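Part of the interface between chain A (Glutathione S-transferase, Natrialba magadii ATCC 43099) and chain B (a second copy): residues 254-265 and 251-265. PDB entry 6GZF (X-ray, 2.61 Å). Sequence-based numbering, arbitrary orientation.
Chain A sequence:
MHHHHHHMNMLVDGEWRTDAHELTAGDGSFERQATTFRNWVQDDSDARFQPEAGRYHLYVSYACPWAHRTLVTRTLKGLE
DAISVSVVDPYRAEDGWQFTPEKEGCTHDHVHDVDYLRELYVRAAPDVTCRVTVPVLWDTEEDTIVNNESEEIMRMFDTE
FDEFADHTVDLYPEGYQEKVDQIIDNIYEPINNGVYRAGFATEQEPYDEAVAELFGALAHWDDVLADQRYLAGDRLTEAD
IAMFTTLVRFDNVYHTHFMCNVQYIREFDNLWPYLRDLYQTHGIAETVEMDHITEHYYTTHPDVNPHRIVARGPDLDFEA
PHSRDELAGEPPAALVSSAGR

Chain A 254-265: YHTHFMCNVQYI
Chain B, residues 251-265: DNVYHTHFMCNVQYI

The two copies meet around a pair of equivalent threonines: the CA atoms of Thr A256 and Thr B256 lie 4.9 Å apart, and those of Tyr A264 and Tyr B264 8.8 Å. In chain B, residues 251-254 are helical, with a wider pi-type turn; His B255 to His B257 keep helical phi/psi, and a type I turn runs from Thr B256 to Met B259, closed by a hydrogen bond from Met B259 N to Thr B256 O (3.1 Å). Met A259 (58/34°) and Met B259 (55/35°) have positive phi and psi, and Cys A260 N donates to Tyr A254 O, as Cys B260 N does to Tyr B254 O, each at 3.1 Å. Extended backbone follows at Gln A263 (-158/144°) and Gln B263 (-167/140°).

Both threonines (chi1 m) direct CA-to-CB toward the partner and are buried. Their small branched side chains suit this close approach: Thr A256 CG2 packs 3.7 Å from Met B259 CG, and Met A259 CG lies 3.5 Å from Thr B256 CG2. Asn A261 (p) donates from ND2 to Thr B256 OG1 at 2.8 Å; the equivalent Thr A256 OG1 and Asn B261 ND2 are 2.9 Å apart.

His A255 and His B255 are both t and engage through both ring nitrogens. His B255 NE2 donates to Tyr A264 OH (2.8 Å), and His A255 NE2 donates weakly to Tyr B264 OH (2.6 Å). Tyr B264 OH in turn donates weakly to Asn A261 O (3.0 Å). The long side chains of Tyr A264 and Tyr B264 (m) start sideways, yet carry their hydroxyls to these polar groups. Their rings pair obliquely, centroids 4.9 Å apart and planes at 40°, with Tyr A264 CD2 and Tyr B264 CD2 3.9 Å apart.

One water joins the polar centre, hydrogen-bonded to His A255 ND1 (2.7 Å), Thr A256 OG1 (2.6 Å), His B255 ND1 (2.8 Å) and Thr B256 OG1 (2.8 Å). Together the stretches bury 611 Å².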

# COMPACT_ATOMS: atom_id res chain seq x y z
N TYR A 254 1.44 -5.90 5.18
CA TYR A 254 2.68 -5.92 4.40
C TYR A 254 2.50 -5.42 2.97
O TYR A 254 3.35 -4.70 2.44
CB TYR A 254 3.26 -7.33 4.38
CG TYR A 254 3.71 -7.84 5.73
CD1 TYR A 254 4.10 -6.96 6.74
CD2 TYR A 254 3.74 -9.20 6.01
CE1 TYR A 254 4.50 -7.42 7.97
CE2 TYR A 254 4.15 -9.67 7.24
CZ TYR A 254 4.53 -8.78 8.22
OH TYR A 254 4.94 -9.24 9.45
N HIS A 255 1.39 -5.80 2.36
CA HIS A 255 1.10 -5.46 0.97
C HIS A 255 0.98 -3.96 0.74
O HIS A 255 1.49 -3.43 -0.24
CB HIS A 255 -0.19 -6.16 0.53
CG HIS A 255 -0.49 -6.03 -0.93
ND1 HIS A 255 -0.92 -4.85 -1.50
CD2 HIS A 255 -0.44 -6.93 -1.94
CE1 HIS A 255 -1.11 -5.02 -2.79
NE2 HIS A 255 -0.83 -6.28 -3.08
N THR A 256 0.32 -3.27 1.67
CA THR A 256 0.05 -1.84 1.52
C THR A 256 1.00 -0.99 2.35
O THR A 256 1.68 -0.11 1.82
CB THR A 256 -1.39 -1.50 1.92
OG1 THR A 256 -2.30 -2.15 1.02
CG2 THR A 256 -1.62 -0.00 1.86
N HIS A 257 1.03 -1.25 3.66
CA HIS A 257 1.83 -0.45 4.58
C HIS A 257 3.32 -0.55 4.28
O HIS A 257 4.04 0.44 4.35
CB HIS A 257 1.55 -0.89 6.02
CG HIS A 257 2.32 -0.11 7.05
ND1 HIS A 257 2.24 1.27 7.15
CD2 HIS A 257 3.18 -0.51 8.01
CE1 HIS A 257 3.02 1.68 8.13
NE2 HIS A 257 3.60 0.62 8.67
N PHE A 258 3.78 -1.75 3.96
CA PHE A 258 5.19 -1.97 3.64
C PHE A 258 5.43 -1.99 2.13
O PHE A 258 6.54 -2.27 1.68
CB PHE A 258 5.69 -3.28 4.27
CG PHE A 258 6.07 -3.15 5.72
CD1 PHE A 258 6.09 -1.91 6.33
CD2 PHE A 258 6.41 -4.26 6.46
CE1 PHE A 258 6.44 -1.78 7.66
CE2 PHE A 258 6.76 -4.14 7.79
CZ PHE A 258 6.78 -2.90 8.39
N MET A 259 4.37 -1.70 1.38
CA MET A 259 4.45 -1.57 -0.08
C MET A 259 4.98 -2.82 -0.79
O MET A 259 5.66 -2.72 -1.81
CB MET A 259 5.31 -0.36 -0.45
CG MET A 259 4.50 0.90 -0.74
SD MET A 259 5.51 2.39 -0.86
CE MET A 259 5.52 2.91 0.86
N CYS A 260 4.66 -3.99 -0.25
CA CYS A 260 4.96 -5.25 -0.93
C CYS A 260 3.77 -5.61 -1.82
O CYS A 260 3.06 -6.57 -1.55
CB CYS A 260 5.24 -6.36 0.08
SG CYS A 260 6.64 -6.03 1.17
N ASN A 261 3.58 -4.83 -2.88
CA ASN A 261 2.33 -4.86 -3.63
C ASN A 261 2.40 -5.48 -5.02
O ASN A 261 1.75 -5.00 -5.95
CB ASN A 261 1.78 -3.44 -3.75
CG ASN A 261 2.69 -2.53 -4.55
OD1 ASN A 261 3.88 -2.81 -4.72
ND2 ASN A 261 2.14 -1.43 -5.06
N VAL A 262 3.18 -6.54 -5.18
CA VAL A 262 3.23 -7.25 -6.45
C VAL A 262 1.98 -8.11 -6.62
O VAL A 262 1.36 -8.11 -7.68
CB VAL A 262 4.49 -8.13 -6.58
CG1 VAL A 262 4.44 -8.95 -7.85
CG2 VAL A 262 5.74 -7.27 -6.54
N GLN A 263 1.61 -8.83 -5.57
CA GLN A 263 0.45 -9.71 -5.62
C GLN A 263 -0.10 -10.01 -4.23
O GLN A 263 0.66 -10.13 -3.27
CB GLN A 263 0.81 -11.01 -6.33
CG GLN A 263 -0.38 -11.90 -6.65
CD GLN A 263 0.01 -13.22 -7.28
OE1 GLN A 263 0.63 -13.25 -8.35
NE2 GLN A 263 -0.35 -14.32 -6.64
N TYR A 264 -1.42 -10.10 -4.13
CA TYR A 264 -2.07 -10.58 -2.92
C TYR A 264 -1.64 -12.02 -2.64
O TYR A 264 -1.37 -12.78 -3.57
CB TYR A 264 -3.59 -10.51 -3.05
CG TYR A 264 -4.22 -9.20 -2.64
CD1 TYR A 264 -3.79 -8.52 -1.51
CD2 TYR A 264 -5.26 -8.65 -3.38
CE1 TYR A 264 -4.37 -7.32 -1.13
CE2 TYR A 264 -5.85 -7.46 -3.01
CZ TYR A 264 -5.40 -6.80 -1.88
OH TYR A 264 -5.99 -5.61 -1.52
N ILE A 265 -1.57 -12.38 -1.36
CA ILE A 265 -1.36 -13.78 -1.00
C ILE A 265 -2.58 -14.58 -1.44
O ILE A 265 -2.47 -15.73 -1.87
CB ILE A 265 -1.12 -13.95 0.51
CG1 ILE A 265 0.26 -13.41 0.89
CG2 ILE A 265 -1.22 -15.41 0.92
CD1 ILE A 265 1.41 -14.15 0.23
N ASP B 251 -4.29 0.07 -9.52
CA ASP B 251 -3.54 -1.08 -9.02
C ASP B 251 -2.05 -0.78 -8.81
O ASP B 251 -1.38 -1.47 -8.05
CB ASP B 251 -3.70 -2.26 -9.97
CG ASP B 251 -5.08 -2.89 -9.88
OD1 ASP B 251 -5.96 -2.29 -9.23
OD2 ASP B 251 -5.27 -3.99 -10.45
N ASN B 252 -1.55 0.25 -9.48
CA ASN B 252 -0.14 0.63 -9.34
C ASN B 252 0.07 1.72 -8.30
O ASN B 252 1.14 1.80 -7.68
CB ASN B 252 0.43 1.07 -10.68
CG ASN B 252 0.93 -0.09 -11.52
OD1 ASN B 252 1.34 -1.13 -10.99
ND2 ASN B 252 0.91 0.07 -12.84
N VAL B 253 -0.93 2.57 -8.10
CA VAL B 253 -0.79 3.71 -7.19
C VAL B 253 -1.89 3.80 -6.14
O VAL B 253 -1.63 3.64 -4.95
CB VAL B 253 -0.75 5.04 -7.97
CG1 VAL B 253 -0.71 6.22 -7.01
CG2 VAL B 253 0.45 5.08 -8.91
N TYR B 254 -3.13 4.05 -6.58
CA TYR B 254 -4.25 4.30 -5.68
C TYR B 254 -4.44 3.22 -4.62
O TYR B 254 -4.70 3.51 -3.46
CB TYR B 254 -5.55 4.45 -6.48
CG TYR B 254 -5.58 5.63 -7.43
CD1 TYR B 254 -4.86 6.79 -7.15
CD2 TYR B 254 -6.32 5.58 -8.60
CE1 TYR B 254 -4.89 7.87 -8.01
CE2 TYR B 254 -6.35 6.66 -9.47
CZ TYR B 254 -5.63 7.80 -9.17
OH TYR B 254 -5.67 8.86 -10.04
N HIS B 255 -4.30 1.96 -5.05
CA HIS B 255 -4.48 0.82 -4.16
C HIS B 255 -3.50 0.84 -3.00
O HIS B 255 -3.88 0.69 -1.84
CB HIS B 255 -4.33 -0.48 -4.96
CG HIS B 255 -4.61 -1.72 -4.16
ND1 HIS B 255 -3.71 -2.25 -3.27
CD2 HIS B 255 -5.69 -2.53 -4.14
CE1 HIS B 255 -4.22 -3.34 -2.73
NE2 HIS B 255 -5.42 -3.53 -3.23
N THR B 256 -2.22 1.03 -3.31
CA THR B 256 -1.17 0.99 -2.31
C THR B 256 -0.86 2.36 -1.71
O THR B 256 -0.98 2.56 -0.50
CB THR B 256 0.13 0.41 -2.89
OG1 THR B 256 -0.13 -0.89 -3.43
CG2 THR B 256 1.19 0.31 -1.82
N HIS B 257 -0.46 3.29 -2.57
CA HIS B 257 -0.03 4.62 -2.13
C HIS B 257 -1.12 5.38 -1.39
O HIS B 257 -0.86 6.00 -0.35
CB HIS B 257 0.45 5.44 -3.34
CG HIS B 257 0.96 6.80 -2.98
ND1 HIS B 257 2.03 6.99 -2.14
CD2 HIS B 257 0.55 8.03 -3.35
CE1 HIS B 257 2.26 8.28 -2.00
NE2 HIS B 257 1.37 8.94 -2.73
N PHE B 258 -2.34 5.33 -1.91
CA PHE B 258 -3.47 6.02 -1.28
C PHE B 258 -4.26 5.08 -0.37
O PHE B 258 -5.34 5.44 0.11
CB PHE B 258 -4.38 6.63 -2.34
CG PHE B 258 -3.87 7.92 -2.91
CD1 PHE B 258 -2.84 8.61 -2.29
CD2 PHE B 258 -4.43 8.46 -4.06
CE1 PHE B 258 -2.37 9.80 -2.81
CE2 PHE B 258 -3.97 9.64 -4.58
CZ PHE B 258 -2.93 10.32 -3.96
N MET B 259 -3.72 3.89 -0.15
CA MET B 259 -4.31 2.90 0.76
C MET B 259 -5.76 2.55 0.43
O MET B 259 -6.56 2.30 1.33
CB MET B 259 -4.22 3.39 2.20
CG MET B 259 -2.81 3.39 2.77
SD MET B 259 -2.79 3.76 4.54
CE MET B 259 -1.07 3.43 4.93
N CYS B 260 -6.09 2.53 -0.86
CA CYS B 260 -7.39 2.04 -1.30
C CYS B 260 -7.27 0.55 -1.60
O CYS B 260 -7.39 0.13 -2.75
CB CYS B 260 -7.89 2.81 -2.52
SG CYS B 260 -8.06 4.59 -2.27
N ASN B 261 -7.03 -0.23 -0.55
CA ASN B 261 -6.58 -1.61 -0.70
C ASN B 261 -7.62 -2.68 -0.36
O ASN B 261 -7.26 -3.74 0.17
CB ASN B 261 -5.34 -1.83 0.16
CG ASN B 261 -5.60 -1.59 1.64
OD1 ASN B 261 -6.56 -0.90 2.00
ND2 ASN B 261 -4.76 -2.16 2.49
N VAL B 262 -8.88 -2.42 -0.66
CA VAL B 262 -9.92 -3.41 -0.42
C VAL B 262 -9.86 -4.51 -1.48
O VAL B 262 -10.05 -5.69 -1.17
CB VAL B 262 -11.33 -2.77 -0.40
CG1 VAL B 262 -12.41 -3.83 -0.27
CG2 VAL B 262 -11.43 -1.77 0.73
N GLN B 263 -9.57 -4.12 -2.71
CA GLN B 263 -9.51 -5.07 -3.82
C GLN B 263 -8.85 -4.47 -5.06
O GLN B 263 -9.06 -3.30 -5.39
CB GLN B 263 -10.93 -5.55 -4.16
CG GLN B 263 -11.02 -6.40 -5.42
CD GLN B 263 -12.32 -7.18 -5.50
OE1 GLN B 263 -12.71 -7.86 -4.55
NE2 GLN B 263 -12.99 -7.09 -6.64
N TYR B 264 -8.03 -5.28 -5.74
CA TYR B 264 -7.44 -4.91 -7.02
C TYR B 264 -8.52 -4.64 -8.06
O TYR B 264 -9.61 -5.21 -8.00
CB TYR B 264 -6.51 -6.01 -7.53
CG TYR B 264 -5.09 -5.95 -7.03
CD1 TYR B 264 -4.46 -4.74 -6.77
CD2 TYR B 264 -4.37 -7.12 -6.83
CE1 TYR B 264 -3.16 -4.69 -6.31
CE2 TYR B 264 -3.06 -7.08 -6.38
CZ TYR B 264 -2.46 -5.87 -6.12
OH TYR B 264 -1.16 -5.84 -5.67
N ILE B 265 -8.22 -3.77 -9.02
CA ILE B 265 -9.11 -3.57 -10.16
C ILE B 265 -9.12 -4.84 -11.02
O ILE B 265 -10.15 -5.23 -11.57
CB ILE B 265 -8.70 -2.35 -11.00
CG1 ILE B 265 -9.04 -1.06 -10.25
CG2 ILE B 265 -9.40 -2.35 -12.35
CD1 ILE B 265 -10.52 -0.87 -10.00
O HOH W 1 -1.53 -2.21 -1.44